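Local structure of DUF1460 domain-containing protein (Legionella pneumophila subsp. pneumophila, 2IM9) at residues P220-F224 with T225-S229; W254-R257 with Q258-T262; V292-L296 with I297-D301. The protein is of unknown function but belongs to the N-acetylmuramoyl-L-alanine amidase-like family, and so may act on peptidoglycan-derived substrates. All coordinates share one frame; numbering follows the deposited sequence.

Interaction 1: P220-F224 with T225-S229; sequences PYIPF and TALFS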
loop_
_atom_site.group_PDB
_atom_site.type_symbol
_atom_site.label_atom_id
_atom_site.label_comp_id
_atom_site.label_asym_id
_atom_site.label_seq_id
_atom_site.Cartn_x
_atom_site.Cartn_y
_atom_site.Cartn_z
ATOM N N PRO A 220 -10.576 5.164 -9.991
ATOM C CA PRO A 220 -11.407 4.209 -10.728
ATOM C C PRO A 220 -11.609 2.927 -9.933
ATOM O O PRO A 220 -10.704 2.501 -9.189
ATOM C CB PRO A 220 -10.581 3.929 -11.992
ATOM C CG PRO A 220 -9.704 5.151 -12.137
ATOM C CD PRO A 220 -9.323 5.463 -10.715
ATOM N N TYR A 221 -12.778 2.312 -10.069
ATOM C CA TYR A 221 -12.973 0.987 -9.459
ATOM C C TYR A 221 -13.949 0.161 -10.265
ATOM O O TYR A 221 -14.889 0.701 -10.884
ATOM C CB TYR A 221 -13.399 1.066 -7.974
ATOM C CG TYR A 221 -14.816 1.555 -7.732
ATOM C CD1 TYR A 221 -15.855 0.649 -7.474
ATOM C CD2 TYR A 221 -15.122 2.922 -7.746
ATOM C CE1 TYR A 221 -17.168 1.092 -7.231
ATOM C CE2 TYR A 221 -16.460 3.366 -7.537
ATOM C CZ TYR A 221 -17.453 2.448 -7.273
ATOM O OH TYR A 221 -18.752 2.887 -7.042
ATOM N N ILE A 222 -13.693 -1.148 -10.278
ATOM C CA ILE A 222 -14.632 -2.092 -10.870
ATOM C C ILE A 222 -15.596 -2.450 -9.757
ATOM O O ILE A 222 -15.184 -2.967 -8.714
ATOM C CB ILE A 222 -13.933 -3.364 -11.336
ATOM C CG1 ILE A 222 -12.855 -3.044 -12.377
ATOM C CG2 ILE A 222 -14.939 -4.332 -11.989
ATOM C CD1 ILE A 222 -11.991 -4.241 -12.676
ATOM N N PRO A 223 -16.888 -2.168 -9.963
ATOM C CA PRO A 223 -17.899 -2.381 -8.932
ATOM C C PRO A 223 -18.287 -3.851 -8.747
ATOM O O PRO A 223 -18.228 -4.634 -9.706
ATOM C CB PRO A 223 -19.103 -1.620 -9.490
ATOM C CG PRO A 223 -18.953 -1.706 -10.923
ATOM C CD PRO A 223 -17.481 -1.598 -11.189
ATOM N N PHE A 224 -18.720 -4.199 -7.536
ATOM C CA PHE A 224 -19.187 -5.555 -7.249
ATOM C C PHE A 224 -20.431 -5.897 -8.059
ATOM O O PHE A 224 -20.677 -7.072 -8.353
ATOM C CB PHE A 224 -19.460 -5.770 -5.757
ATOM C CG PHE A 224 -18.230 -5.736 -4.889
ATOM C CD1 PHE A 224 -16.995 -6.159 -5.370
ATOM C CD2 PHE A 224 -18.320 -5.289 -3.566
ATOM C CE1 PHE A 224 -15.866 -6.131 -4.560
ATOM C CE2 PHE A 224 -17.212 -5.275 -2.744
ATOM C CZ PHE A 224 -15.965 -5.684 -3.244
ATOM N N THR A 225 -21.204 -4.880 -8.426
ATOM C CA THR A 225 -22.381 -5.100 -9.274
ATOM C C THR A 225 -21.982 -5.692 -10.635
ATOM O O THR A 225 -22.800 -6.354 -11.299
ATOM C CB THR A 225 -23.181 -3.806 -9.489
ATOM O OG1 THR A 225 -22.320 -2.802 -10.052
ATOM C CG2 THR A 225 -23.758 -3.324 -8.166
ATOM N N ALA A 226 -20.736 -5.453 -11.046
ATOM C CA ALA A 226 -20.195 -6.022 -12.282
ATOM C C ALA A 226 -19.493 -7.350 -12.015
ATOM O O ALA A 226 -19.718 -8.332 -12.708
ATOM C CB ALA A 226 -19.239 -5.033 -12.951
ATOM N N LEU A 227 -18.643 -7.376 -10.995
ATOM C CA LEU A 227 -17.828 -8.549 -10.702
ATOM C C LEU A 227 -18.671 -9.723 -10.234
ATOM O O LEU A 227 -18.259 -10.875 -10.363
ATOM C CB LEU A 227 -16.784 -8.221 -9.637
ATOM C CG LEU A 227 -15.623 -7.337 -10.079
ATOM C CD1 LEU A 227 -14.818 -6.957 -8.842
ATOM C CD2 LEU A 227 -14.721 -8.057 -11.071
ATOM N N PHE A 228 -19.846 -9.412 -9.683
ATOM C CA PHE A 228 -20.780 -10.438 -9.236
ATOM C C PHE A 228 -22.155 -10.243 -9.850
ATOM O O PHE A 228 -23.168 -10.498 -9.198
ATOM C CB PHE A 228 -20.847 -10.471 -7.707
ATOM C CG PHE A 228 -19.557 -10.866 -7.085
ATOM C CD1 PHE A 228 -19.223 -12.211 -6.930
ATOM C CD2 PHE A 228 -18.637 -9.890 -6.719
ATOM C CE1 PHE A 228 -18.010 -12.580 -6.386
ATOM C CE2 PHE A 228 -17.394 -10.249 -6.166
ATOM C CZ PHE A 228 -17.083 -11.599 -6.004
ATOM N N SER A 229 -22.192 -9.783 -11.099
ATOM C CA SER A 229 -23.467 -9.686 -11.829
ATOM C C SER A 229 -24.181 -11.039 -11.800
ATOM O O SER A 229 -23.533 -12.092 -11.894
ATOM C CB SER A 229 -23.241 -9.240 -13.276
ATOM O OG SER A 229 -22.401 -10.162 -13.958
#
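With chi1 near -65° in both, F224 and F228 hold their CG atoms anti to the carbonyl carbon, and the two side chains run side by side in the same direction. F224 CD1 comes within 4.2 Å of F228 CE2, which approaches the F224 ring from an oblique direction, while L227 CD1 sits at the edge of the F224 ring. On the strand side, I222 turns its CG2 branch, anti to the backbone N, onto L227 CG at 3.6 Å, and these two side chains cross at about a right angle. P223 adds its ring, CG lying 3.9 Å from A226 CB. The arrangement is a strand-to-helix junction: strand 214-223 of the antiparallel sheet runs straight into the short helix 224-227, with P223 as N-cap residue. P223 O takes two donors, L227 N at 3.1 Å in the carbonyl plane and A226 N at 3.0 Å from well above that plane. A third bond, F228 N to F224 O at 2.8 Å, closes the last turn, and the same oxygen lies in plane at the edge of the F228 ring. L300 of helix 296-303 packs on both phenylalanines; L237 of helix 235-238 touches A226 and L227.

Interaction 2: W254-R257 with Q258-T262; sequences WDLR and QQIGT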
loop_
_atom_site.group_PDB
_atom_site.type_symbol
_atom_site.label_atom_id
_atom_site.label_comp_id
_atom_site.label_asym_id
_atom_site.label_seq_id
_atom_site.Cartn_x
_atom_site.Cartn_y
_atom_site.Cartn_z
ATOM N N TRP A 254 -17.171 6.877 2.167
ATOM C CA TRP A 254 -16.645 6.422 3.459
ATOM C C TRP A 254 -16.339 7.611 4.344
ATOM O O TRP A 254 -15.255 8.193 4.292
ATOM C CB TRP A 254 -15.402 5.541 3.276
ATOM C CG TRP A 254 -15.174 4.594 4.430
ATOM C CD1 TRP A 254 -16.108 4.159 5.342
ATOM C CD2 TRP A 254 -13.942 3.957 4.789
ATOM N NE1 TRP A 254 -15.527 3.299 6.243
ATOM C CE2 TRP A 254 -14.203 3.145 5.920
ATOM C CE3 TRP A 254 -12.644 3.989 4.260
ATOM C CZ2 TRP A 254 -13.212 2.377 6.537
ATOM C CZ3 TRP A 254 -11.652 3.220 4.878
ATOM C CH2 TRP A 254 -11.946 2.426 6.002
ATOM N N ASP A 255 -17.313 7.968 5.167
ATOM C CA ASP A 255 -17.225 9.239 5.890
ATOM C C ASP A 255 -16.597 9.004 7.257
ATOM O O ASP A 255 -17.272 8.653 8.227
ATOM C CB ASP A 255 -18.592 9.940 5.971
ATOM C CG ASP A 255 -18.484 11.402 6.460
ATOM O OD1 ASP A 255 -17.431 11.769 7.040
ATOM O OD2 ASP A 255 -19.459 12.179 6.274
ATOM N N LEU A 256 -15.279 9.172 7.312
ATOM C CA LEU A 256 -14.542 8.994 8.566
ATOM C C LEU A 256 -14.173 10.337 9.195
ATOM O O LEU A 256 -13.227 10.419 9.976
ATOM C CB LEU A 256 -13.293 8.114 8.354
ATOM C CG LEU A 256 -13.537 6.697 7.811
ATOM C CD1 LEU A 256 -12.226 5.946 7.685
ATOM C CD2 LEU A 256 -14.506 5.924 8.707
ATOM N N ARG A 257 -14.943 11.377 8.872
ATOM C CA ARG A 257 -14.627 12.737 9.333
ATOM C C ARG A 257 -14.643 12.860 10.850
ATOM O O ARG A 257 -13.763 13.506 11.445
ATOM C CB ARG A 257 -15.595 13.760 8.754
ATOM C CG ARG A 257 -15.347 14.135 7.316
ATOM C CD ARG A 257 -16.318 15.244 6.926
ATOM N NE ARG A 257 -16.982 15.001 5.655
ATOM C CZ ARG A 257 -17.717 15.904 5.003
ATOM N NH1 ARG A 257 -17.889 17.126 5.501
ATOM N NH2 ARG A 257 -18.275 15.585 3.841
ATOM N N GLN A 258 -15.653 12.269 11.481
ATOM C CA GLN A 258 -15.752 12.363 12.928
ATOM C C GLN A 258 -14.645 11.550 13.573
ATOM O O GLN A 258 -14.130 11.947 14.619
ATOM C CB GLN A 258 -17.134 11.926 13.430
ATOM C CG GLN A 258 -17.470 12.406 14.861
ATOM C CD GLN A 258 -16.855 11.523 15.935
ATOM O OE1 GLN A 258 -16.522 10.356 15.674
ATOM N NE2 GLN A 258 -16.679 12.076 17.149
ATOM N N GLN A 259 -14.271 10.434 12.940
ATOM C CA GLN A 259 -13.320 9.493 13.536
ATOM C C GLN A 259 -11.849 9.828 13.304
ATOM O O GLN A 259 -11.036 9.725 14.229
ATOM C CB GLN A 259 -13.567 8.066 13.045
ATOM C CG GLN A 259 -14.981 7.539 13.337
ATOM C CD GLN A 259 -15.909 7.625 12.119
ATOM O OE1 GLN A 259 -16.031 8.674 11.470
ATOM N NE2 GLN A 259 -16.560 6.511 11.803
ATOM N N ILE A 260 -11.486 10.166 12.069
ATOM C CA ILE A 260 -10.069 10.441 11.783
ATOM C C ILE A 260 -9.849 11.824 11.198
ATOM O O ILE A 260 -8.700 12.193 10.948
ATOM C CB ILE A 260 -9.403 9.396 10.845
ATOM C CG1 ILE A 260 -9.979 9.515 9.433
ATOM C CG2 ILE A 260 -9.504 7.970 11.414
ATOM C CD1 ILE A 260 -9.305 8.646 8.390
ATOM N N GLY A 261 -10.936 12.557 10.965
ATOM C CA GLY A 261 -10.872 13.938 10.531
ATOM C C GLY A 261 -11.021 14.124 9.045
ATOM O O GLY A 261 -10.967 15.252 8.558
ATOM N N THR A 262 -11.216 13.027 8.314
ATOM C CA THR A 262 -11.357 13.121 6.871
ATOM C C THR A 262 -12.185 11.979 6.285
ATOM O O THR A 262 -12.247 10.898 6.859
ATOM C CB THR A 262 -9.972 13.179 6.170
ATOM O OG1 THR A 262 -10.154 13.424 4.769
ATOM C CG2 THR A 262 -9.175 11.892 6.379
HETATM O O HOH W 1 -17.962 11.022 10.210
#
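L256 O is gripped by successive backbone N-H groups of the turn that follows it. I260 N makes the straight bond, 2.7 Å from L256 O with an N-H...O angle of 174° and nearly along the C=O axis; G261 N reaches L256 O from 3.3 Å, and the bond from Q259 N is weak. This is one short, weakly bonded helical turn, about 257-260, in the connection between antiparallel strands 246-254 and 264-275. G261, with positive phi (97°), is the first residue to leave the helical conformation. An Asx turn precedes the helix: D255 OD1 accepts from R257 N at 3.1 Å and also forms a long salt bridge with R257 NE. The far end of the arginine has a further partner, NH2 pairing with E263. One water at the start of the turn accepts from Q258 N at 2.9 Å and also lies close to D255 O.

Side chains of Q259 and I260 pack against L256. I260 CG1 occupies the position between its backbone N and carbonyl carbon (chi1 69°), and from there meets L256 CB at 3.8 Å. Q259 bends at chi2, which folds its amide back across L256 at about a right angle: OE1 lies against L256 CA at 3.3 Å, and NE2 beside L256 CD2 at 3.8 Å. T262 OG1 accepts from N175 N, at the end of strand 168-175. The other methyl of L256, CD1, rests over the centre of one face of the W254 ring, 3.6 Å above its plane.

Interaction 3: V292-L296 with I297-D301; sequences VDVSL and IDYLD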
loop_
_atom_site.group_PDB
_atom_site.type_symbol
_atom_site.label_atom_id
_atom_site.label_comp_id
_atom_site.label_asym_id
_atom_site.label_seq_id
_atom_site.Cartn_x
_atom_site.Cartn_y
_atom_site.Cartn_z
ATOM N N VAL A 292 -0.913 -13.513 4.065
ATOM C CA VAL A 292 -1.593 -14.718 3.571
ATOM C C VAL A 292 -1.979 -14.615 2.102
ATOM O O VAL A 292 -2.039 -13.519 1.558
ATOM C CB VAL A 292 -2.891 -15.015 4.384
ATOM C CG1 VAL A 292 -2.562 -15.310 5.837
ATOM C CG2 VAL A 292 -3.938 -13.880 4.251
ATOM N N ASP A 293 -2.242 -15.774 1.488
ATOM C CA ASP A 293 -2.925 -15.888 0.198
ATOM C C ASP A 293 -4.369 -16.291 0.446
ATOM O O ASP A 293 -4.615 -17.282 1.139
ATOM C CB ASP A 293 -2.290 -17.013 -0.633
ATOM C CG ASP A 293 -1.055 -16.574 -1.371
ATOM O OD1 ASP A 293 -0.790 -15.360 -1.378
ATOM O OD2 ASP A 293 -0.353 -17.435 -1.945
ATOM N N VAL A 294 -5.317 -15.535 -0.100
ATOM C CA VAL A 294 -6.734 -15.934 -0.055
ATOM C C VAL A 294 -7.324 -15.842 -1.467
ATOM O O VAL A 294 -6.933 -14.976 -2.245
ATOM C CB VAL A 294 -7.588 -15.069 0.924
ATOM C CG1 VAL A 294 -7.085 -15.167 2.370
ATOM C CG2 VAL A 294 -7.654 -13.621 0.449
ATOM N N SER A 295 -8.250 -16.737 -1.809
ATOM C CA SER A 295 -8.946 -16.631 -3.096
ATOM C C SER A 295 -9.507 -15.221 -3.271
ATOM O O SER A 295 -10.233 -14.747 -2.398
ATOM C CB SER A 295 -10.099 -17.631 -3.181
ATOM O OG SER A 295 -11.043 -17.218 -4.171
ATOM N N LEU A 296 -9.166 -14.539 -4.376
ATOM C CA LEU A 296 -9.653 -13.162 -4.553
ATOM C C LEU A 296 -11.179 -13.157 -4.729
ATOM O O LEU A 296 -11.873 -12.322 -4.167
ATOM C CB LEU A 296 -8.954 -12.423 -5.709
ATOM C CG LEU A 296 -9.522 -11.010 -5.967
ATOM C CD1 LEU A 296 -9.161 -10.009 -4.824
ATOM C CD2 LEU A 296 -9.143 -10.441 -7.334
ATOM N N ILE A 297 -11.697 -14.103 -5.506
ATOM C CA ILE A 297 -13.150 -14.221 -5.683
ATOM C C ILE A 297 -13.867 -14.407 -4.340
ATOM O O ILE A 297 -14.799 -13.665 -4.029
ATOM C CB ILE A 297 -13.522 -15.341 -6.702
ATOM C CG1 ILE A 297 -13.050 -14.944 -8.108
ATOM C CG2 ILE A 297 -15.034 -15.606 -6.676
ATOM C CD1 ILE A 297 -13.113 -16.076 -9.129
ATOM N N ASP A 298 -13.414 -15.357 -3.530
ATOM C CA ASP A 298 -14.017 -15.591 -2.207
ATOM C C ASP A 298 -13.897 -14.380 -1.282
ATOM O O ASP A 298 -14.846 -14.039 -0.581
ATOM C CB ASP A 298 -13.384 -16.803 -1.533
ATOM C CG ASP A 298 -13.696 -18.094 -2.243
ATOM O OD1 ASP A 298 -14.580 -18.095 -3.151
ATOM O OD2 ASP A 298 -13.049 -19.114 -1.884
ATOM N N TYR A 299 -12.727 -13.742 -1.285
ATOM C CA TYR A 299 -12.478 -12.566 -0.456
ATOM C C TYR A 299 -13.485 -11.453 -0.786
ATOM O O TYR A 299 -14.118 -10.854 0.109
ATOM C CB TYR A 299 -11.037 -12.084 -0.679
ATOM C CG TYR A 299 -10.685 -10.845 0.099
ATOM C CD1 TYR A 299 -10.206 -10.934 1.413
ATOM C CD2 TYR A 299 -10.833 -9.585 -0.472
ATOM C CE1 TYR A 299 -9.883 -9.789 2.134
ATOM C CE2 TYR A 299 -10.539 -8.432 0.242
ATOM C CZ TYR A 299 -10.068 -8.542 1.540
ATOM O OH TYR A 299 -9.761 -7.394 2.230
ATOM N N LEU A 300 -13.633 -11.162 -2.073
ATOM C CA LEU A 300 -14.518 -10.090 -2.506
ATOM C C LEU A 300 -15.976 -10.466 -2.309
ATOM O O LEU A 300 -16.796 -9.609 -2.011
ATOM C CB LEU A 300 -14.241 -9.703 -3.967
ATOM C CG LEU A 300 -12.842 -9.111 -4.206
ATOM C CD1 LEU A 300 -12.639 -8.775 -5.665
ATOM C CD2 LEU A 300 -12.598 -7.866 -3.351
ATOM N N ASP A 301 -16.297 -11.752 -2.463
ATOM C CA ASP A 301 -17.674 -12.198 -2.262
ATOM C C ASP A 301 -18.110 -11.913 -0.816
ATOM O O ASP A 301 -19.216 -11.422 -0.575
ATOM C CB ASP A 301 -17.830 -13.678 -2.606
ATOM C CG ASP A 301 -19.268 -14.149 -2.478
ATOM O OD1 ASP A 301 -20.147 -13.588 -3.164
ATOM O OD2 ASP A 301 -19.513 -15.065 -1.662
#
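S295 points its hydroxyl at the helix start: with OG anti to the backbone N (chi1 159°), the oxygen takes D298 N at 3.1 Å in an almost straight bond, 172° at the hydrogen. D298 lies back over the same serine, its CB 3.6 Å from S295 OG and its carboxylate oxygen OD2 3.5 Å from S295 CB, so the two side chains pack against each other beside the capping bond. S295 O in turn accepts from Y299 N, and L296 O from L300 N, the first regular bonds of the helix.

On another side of the turn the apolar groups meet. L296 extends its CG anti to the backbone N and then turns at chi2, which brings CD1 to 3.8 Å from L300 CD1; the two leucines cross obliquely. Y299 faces the strand with its CB while its ring leads away, and V294 CG2 meets Y299 CD1 near the base of the ring at 3.8 Å, from an oblique direction. The Y299 ring also meets F281 of strand 278-285, and its OH makes a weak hydrogen bond to H268. F238 of helix 235-238 touches L296, I297 and L300. The axes of strand segment 292-295 and helix segment 297-301, 6.5 Å apart at closest approach, make an angle of 76°, a sharp strand-to-helix turn with a classical serine N-cap.

How the interactions relate
Interactions 1 and 3 belong to one packed region: both are places where a strand of the same antiparallel sheet passes directly into a short helix, and their centres lie about 15 Å apart. F228 supplies the junction, its CZ 3.6 Å from D301 N and its CE2 3.9 Å from L300 CB, while F224 CE1 lies 3.9 Å from L300 CD2. Helix 235-238 touches both. Interaction 2 stands apart, in a connection between two other strands of the sheet; its centre is about 25 Å from that of interaction 1 and 27 Å from that of interaction 3, with nearest atoms about 10 and 11 Å away.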